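Local coordinates for hypothetical protein Atu1826 (Agrobacterium tumefaciens, PDB 2I3D), which is of unknown function but probably acts as an alpha/beta hydrolase, perhaps through a serine nucleophile, at residues B[70-73]-B[74-78]; B[216-219]-B[220-224]; B[195-198]-B[199-202]. All blocks are in the same frame, centred on the assembly; numbering follows the deposited sequence. Where two conformers were deposited one is given.

Overall arrangement
Contacts 1 and 2 are partly buried turns of helices 66-77 and 218-233, which pack together: the contact centres are about 14 Å apart, and Met222 CE lies 3.5 Å from Gln70 O. Contact 3 is a surface loop joining helix 184-195 to strand 202-207, about 25 Å between centres from contact 2 and 26 Å from contact 1. Contact 1 has four i to i+4 backbone bonds and a lysine chain against a tyrosine face; contact 2, at a helix start, has three such bonds, a long ion pair and a water; contact 3 has a type II turn with a glycine, lysine-on-isoleucine packing and carbon-to-oxygen touches. Contact 2 also packs against strand 202-207, which contact 3 leads into.

Contact 1. Residues B[70-73]-B[74-78]; sequences QLFY and LFQKR
Tyr73 and Lys77 meet one helical turn apart in a local i to i+4 contact near the C-terminal end of helix 66-77, the crossover helix between strands 49-53 and 81-85 in a beta-alpha-beta unit of the alpha/beta hydrolase sheet. Four backbone bonds give the evidence for regular helix: Leu74 N to Gln70 O, Phe75 N to Leu71 O, Gln76 N to Phe72 O and Lys77 N to Tyr73 O, the second being the straightest. Arg78 then leaves helical backbone angles, and its guanidinium group pairs with Asp230 and Glu226 of helix 218-233.

The buried flank carries Leu71, Leu74 and Phe75, which pack on Met150 of strand 146-152; Leu71 and Phe75 also reach Ile52 of strand 49-53. Phe75 turns its ring edge to the preceding turn, where CD2 lies 3.2 Å from Leu71 O, near the ring plane. Phe72 reaches forward to Gln76, the two side chains meeting at a slant: Phe72 CE2 is 3.3 Å from Gln76 OE1, with ring and amide planes nearly perpendicular (85°). Arg84 makes a cation-pi contact with the Phe72 ring.

On the outer side, Tyr73 holds CG anti to its N (chi1 -171°), which swings the ring along the helix toward Lys77. There a CH-pi contact forms: Lys77 CD and CE run on past Tyr73 CE2 and CD2, while Lys77 CG stands over one face, 3.8 Å from the Tyr73 ring centroid and 17° off the ring normal.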
# COMPACT_ATOMS: atom_id res chain seq x y z
N GLN B 70 5.75 -1.71 7.55
CA GLN B 70 6.22 -2.92 8.22
C GLN B 70 7.75 -3.02 8.31
O GLN B 70 8.27 -3.46 9.33
CB GLN B 70 5.66 -4.15 7.53
CG GLN B 70 4.13 -4.26 7.73
CD GLN B 70 3.76 -4.59 9.13
OE1 GLN B 70 4.44 -5.42 9.80
NE2 GLN B 70 2.73 -3.91 9.64
N LEU B 71 8.46 -2.59 7.27
CA LEU B 71 9.91 -2.58 7.37
C LEU B 71 10.34 -1.61 8.47
O LEU B 71 11.20 -1.93 9.29
CB LEU B 71 10.56 -2.17 6.04
CG LEU B 71 10.50 -3.24 4.92
CD1 LEU B 71 10.73 -2.64 3.54
CD2 LEU B 71 11.54 -4.40 5.22
N PHE B 72 9.77 -0.40 8.44
CA PHE B 72 10.02 0.56 9.51
C PHE B 72 9.80 -0.08 10.90
O PHE B 72 10.67 -0.00 11.79
CB PHE B 72 9.11 1.76 9.30
CG PHE B 72 9.25 2.83 10.34
CD1 PHE B 72 10.00 3.98 10.08
CD2 PHE B 72 8.57 2.72 11.57
CE1 PHE B 72 10.09 5.02 11.03
CE2 PHE B 72 8.64 3.74 12.53
CZ PHE B 72 9.41 4.90 12.26
N TYR B 73 8.63 -0.71 11.08
CA TYR B 73 8.30 -1.30 12.37
C TYR B 73 9.27 -2.42 12.78
O TYR B 73 9.63 -2.52 13.95
CB TYR B 73 6.87 -1.82 12.31
CG TYR B 73 6.31 -2.26 13.63
CD1 TYR B 73 6.03 -1.33 14.64
CD2 TYR B 73 6.04 -3.59 13.87
CE1 TYR B 73 5.50 -1.75 15.87
CE2 TYR B 73 5.53 -4.02 15.09
CZ TYR B 73 5.27 -3.10 16.07
OH TYR B 73 4.74 -3.59 17.25
N LEU B 74 9.73 -3.24 11.82
CA LEU B 74 10.74 -4.26 12.09
C LEU B 74 12.01 -3.68 12.71
O LEU B 74 12.51 -4.17 13.77
CB LEU B 74 11.10 -4.98 10.78
CG LEU B 74 12.25 -5.98 10.92
CD1 LEU B 74 11.98 -6.99 12.07
CD2 LEU B 74 12.38 -6.73 9.55
N PHE B 75 12.57 -2.67 12.07
CA PHE B 75 13.79 -2.08 12.60
C PHE B 75 13.55 -1.40 13.95
O PHE B 75 14.38 -1.51 14.86
CB PHE B 75 14.42 -1.13 11.58
CG PHE B 75 15.10 -1.86 10.45
CD1 PHE B 75 16.44 -2.31 10.59
CD2 PHE B 75 14.40 -2.16 9.26
CE1 PHE B 75 17.08 -3.01 9.52
CE2 PHE B 75 15.03 -2.86 8.17
CZ PHE B 75 16.37 -3.31 8.31
N GLN B 76 12.41 -0.73 14.06
CA GLN B 76 11.98 -0.07 15.30
C GLN B 76 12.03 -1.07 16.45
O GLN B 76 12.65 -0.85 17.50
CB GLN B 76 10.52 0.43 15.16
CG GLN B 76 10.01 1.13 16.45
CD GLN B 76 8.64 1.80 16.30
OE1 GLN B 76 8.07 1.90 15.22
NE2 GLN B 76 8.13 2.27 17.43
N LYS B 77 11.34 -2.18 16.24
CA LYS B 77 11.23 -3.21 17.27
C LYS B 77 12.58 -3.82 17.64
O LYS B 77 12.70 -4.36 18.74
CB LYS B 77 10.31 -4.35 16.85
CG LYS B 77 8.85 -4.04 16.71
CD LYS B 77 8.11 -5.37 16.32
CE LYS B 77 8.62 -5.90 14.95
NZ LYS B 77 8.66 -7.40 14.75
N ARG B 78 13.56 -3.80 16.72
CA ARG B 78 14.89 -4.36 17.00
C ARG B 78 15.91 -3.32 17.55
O ARG B 78 17.13 -3.56 17.56
CB ARG B 78 15.45 -5.10 15.78
CG ARG B 78 14.65 -6.35 15.41
CD ARG B 78 14.43 -7.29 16.58
NE ARG B 78 13.83 -8.54 16.12
CZ ARG B 78 12.52 -8.82 16.11
NH1 ARG B 78 11.64 -7.95 16.58
NH2 ARG B 78 12.11 -10.00 15.63

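Contact 2. Residues B[216-219]-B[220-224]; sequences GKVD and ELMGE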
# COMPACT_ATOMS: atom_id res chain seq x y z
N GLY B 216 -1.25 -10.74 -0.91
CA GLY B 216 -1.57 -12.00 -0.22
C GLY B 216 -0.33 -12.66 0.35
O GLY B 216 -0.42 -13.78 0.90
N LYS B 217 0.81 -11.97 0.26
CA LYS B 217 2.08 -12.53 0.72
C LYS B 217 2.88 -11.59 1.62
O LYS B 217 4.08 -11.83 1.87
CB LYS B 217 2.96 -12.98 -0.48
CG LYS B 217 2.30 -14.04 -1.38
CD LYS B 217 2.22 -15.37 -0.68
CE LYS B 217 1.52 -16.36 -1.61
NZ LYS B 217 1.46 -17.69 -0.99
N VAL B 218 2.25 -10.51 2.11
CA VAL B 218 3.01 -9.58 2.95
C VAL B 218 3.49 -10.22 4.25
O VAL B 218 4.63 -9.97 4.69
CB VAL B 218 2.25 -8.25 3.16
CG1 VAL B 218 2.99 -7.34 4.18
CG2 VAL B 218 2.00 -7.58 1.81
N ASP B 219 2.65 -11.04 4.91
CA ASP B 219 3.09 -11.72 6.15
C ASP B 219 4.29 -12.60 5.87
O ASP B 219 5.24 -12.63 6.67
CB ASP B 219 1.96 -12.54 6.78
CG ASP B 219 0.91 -11.66 7.38
OD1 ASP B 219 1.17 -10.41 7.54
OD2 ASP B 219 -0.20 -12.19 7.69
N GLU B 220 4.28 -13.29 4.74
CA GLU B 220 5.36 -14.20 4.39
C GLU B 220 6.65 -13.37 4.16
O GLU B 220 7.75 -13.71 4.68
CB GLU B 220 5.03 -15.03 3.14
CG GLU B 220 6.17 -15.98 2.81
CD GLU B 220 5.83 -17.04 1.74
OE1 GLU B 220 4.65 -17.13 1.31
OE2 GLU B 220 6.76 -17.82 1.40
N LEU B 221 6.50 -12.31 3.37
CA LEU B 221 7.63 -11.38 3.12
C LEU B 221 8.22 -10.86 4.44
O LEU B 221 9.43 -10.91 4.66
CB LEU B 221 7.13 -10.19 2.28
CG LEU B 221 8.10 -9.01 2.15
CD1 LEU B 221 9.37 -9.41 1.38
CD2 LEU B 221 7.35 -7.80 1.49
N MSE B 222 7.36 -10.37 5.34
CA MSE B 222 7.86 -9.71 6.54
C MSE B 222 8.51 -10.73 7.50
O MSE B 222 9.48 -10.40 8.19
CB MSE B 222 6.75 -8.92 7.22
CG MSE B 222 6.30 -7.69 6.42
SE MSE B 222 7.83 -6.61 5.71
CE MSE B 222 8.65 -6.35 7.34
N GLY B 223 8.00 -11.96 7.53
CA GLY B 223 8.64 -13.05 8.28
C GLY B 223 10.05 -13.33 7.81
O GLY B 223 10.96 -13.55 8.61
N GLU B 224 10.24 -13.31 6.50
CA GLU B 224 11.58 -13.53 5.93
C GLU B 224 12.50 -12.36 6.26
O GLU B 224 13.66 -12.59 6.63
CB GLU B 224 11.50 -13.72 4.42
CG GLU B 224 10.76 -15.03 4.00
CD GLU B 224 11.59 -16.31 4.13
OE1 GLU B 224 12.77 -16.27 4.54
OE2 GLU B 224 11.03 -17.37 3.77
O HOH W 1 1.81 -14.34 3.52
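Lys217 and Glu220 run side by side in the same direction at the first turn of helix 218-233, the last helix of this alpha/beta hydrolase fold. Their charged ends form a long salt bridge, Lys217 NZ to Glu220 OE1 at 4.0 Å, and the lysine methylene is closer still, with Lys217 CD 3.6 Å from the same Glu220 OE1. At that length the ion pair is probably weak, and the lysine CD packs nearer to the carboxylate oxygen than NZ does. A bend at chi2 (-70°) carries the lysine chain over to the extended glutamate. Val218 and Met222, a selenomethionine, also lie alongside one another, Val218 CG1 meeting Met222 CG at 4.0 Å.

These pairs are positioned by the opening backbone bonds of the helix. Lys217 occupies the N-cap position, and its O accepts from Leu221 N at 2.9 Å with an N-H...O angle of 172°. Val218 O takes Met222 N, and Asp219 O takes Gly223 N, which fixes the next two residues in helical register.

Farther out, Leu221 packs on Leu207 of strand 202-207, Ile174 of strand 171-176 and Ile67 of helix 66-77, while Met222 reaches Gln70 and Leu71 of that same helix. Leu221 thus joins the helix to two sheet strands, and Met222 joins it to its helical neighbour. Val218 packs on Gln66 of the second subunit, which places this helix start at the dimer contact.

A water bridges the residue before the cap and the first turn. It accepts from Glu220 N at 2.9 Å, satisfying a first-turn N-H, and gives a weak bond to Gly216 O at 3.5 Å.

Contact 3. Residues B[195-198]-B[199-202]; sequences KTQK and GILI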
# COMPACT_ATOMS: atom_id res chain seq x y z
N LYS B 195 26.81 -12.21 -6.59
CA LYS B 195 27.36 -13.41 -5.91
C LYS B 195 28.79 -13.72 -6.38
O LYS B 195 29.52 -14.50 -5.74
CB LYS B 195 26.42 -14.63 -6.04
CG LYS B 195 25.11 -14.41 -5.22
CD LYS B 195 24.18 -15.64 -5.15
CE LYS B 195 23.19 -15.54 -3.92
NZ LYS B 195 22.12 -16.60 -3.99
N THR B 196 29.25 -13.06 -7.44
CA THR B 196 30.66 -13.21 -7.87
C THR B 196 31.63 -12.37 -7.04
O THR B 196 32.85 -12.46 -7.22
CB THR B 196 30.86 -12.82 -9.36
OG1 THR B 196 30.66 -11.42 -9.52
CG2 THR B 196 29.90 -13.60 -10.25
N GLN B 197 31.09 -11.52 -6.17
CA GLN B 197 31.89 -10.56 -5.43
C GLN B 197 32.31 -11.15 -4.05
O GLN B 197 31.47 -11.45 -3.22
CB GLN B 197 31.10 -9.25 -5.34
CG GLN B 197 30.68 -8.77 -6.77
CD GLN B 197 29.80 -7.53 -6.81
OE1 GLN B 197 29.29 -7.08 -5.79
NE2 GLN B 197 29.62 -6.96 -8.01
N LYS B 198 33.61 -11.36 -3.81
CA LYS B 198 34.01 -12.04 -2.56
C LYS B 198 33.85 -11.12 -1.35
O LYS B 198 33.87 -9.89 -1.47
CB LYS B 198 35.46 -12.55 -2.62
CG LYS B 198 35.69 -13.64 -3.64
CD LYS B 198 37.06 -13.45 -4.26
CE LYS B 198 37.31 -14.47 -5.35
NZ LYS B 198 36.15 -14.61 -6.32
N GLY B 199 33.63 -11.70 -0.18
CA GLY B 199 33.65 -10.91 1.02
C GLY B 199 32.29 -10.36 1.42
O GLY B 199 32.17 -9.70 2.44
N ILE B 200 31.28 -10.65 0.61
CA ILE B 200 29.91 -10.39 1.03
C ILE B 200 29.09 -11.67 0.84
O ILE B 200 29.47 -12.54 0.04
CB ILE B 200 29.22 -9.23 0.23
CG1 ILE B 200 29.08 -9.59 -1.26
CG2 ILE B 200 29.97 -7.86 0.47
CD1 ILE B 200 28.35 -8.52 -2.06
N LEU B 201 27.96 -11.76 1.54
CA LEU B 201 26.96 -12.81 1.27
C LEU B 201 25.66 -12.11 0.90
O LEU B 201 25.12 -11.30 1.70
CB LEU B 201 26.70 -13.65 2.54
CG LEU B 201 25.64 -14.76 2.36
CD1 LEU B 201 26.09 -15.77 1.30
CD2 LEU B 201 25.34 -15.48 3.66
N ILE B 202 25.19 -12.45 -0.29
CA ILE B 202 23.85 -12.05 -0.77
C ILE B 202 22.87 -13.16 -0.39
O ILE B 202 23.01 -14.32 -0.85
CB ILE B 202 23.81 -11.78 -2.30
CG1 ILE B 202 24.79 -10.66 -2.68
CG2 ILE B 202 22.40 -11.42 -2.75
CD1 ILE B 202 24.49 -9.29 -2.07
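Apolar contact comes first, between Lys195 and Ile202, whose side chains cross at an angle where the two limbs of the loop approach. Lys195 CG and CE both stand 4.1 Å from Ile202 CB, so it is the aliphatic run of the lysine that covers the base of the isoleucine. The lysine chain is extended beyond CG (chi2 -173°), which is what lets it span the gap to the other limb. Ile202 itself packs on Val191 and Leu194 of helix 184-195.

Carbon-to-oxygen contacts form a second group. Lys195 CE comes 3.3 Å from Ile202 O. Others join Gln197 and Ile200, side by side and pointing the same way: Ile200 CG1 sits 3.6 Å from Gln197 O, and Ile200 CD1 is 4.1 Å from Gln197 OE1. The methyl-bearing branch gets there because chi1 of 64° sets CG1 between N and the carbonyl carbon.

Polar anchoring lies with neighbouring loop residues: Gln197 OE1 accepts from Cys167 N and Gln197 NE2 donates to Leu164 O, pinning both ends of the amide, while Leu201 N bonds to Ser170 OG.

Backbone shape supplies the bend. Gly199, with phi 92°, takes the third place of a type II beta turn from Gln197 to Ile200. The whole is a glycine-containing connection of helix 184-195 to strand 202-207, the outermost strand of this chain's alpha/beta hydrolase sheet on that side.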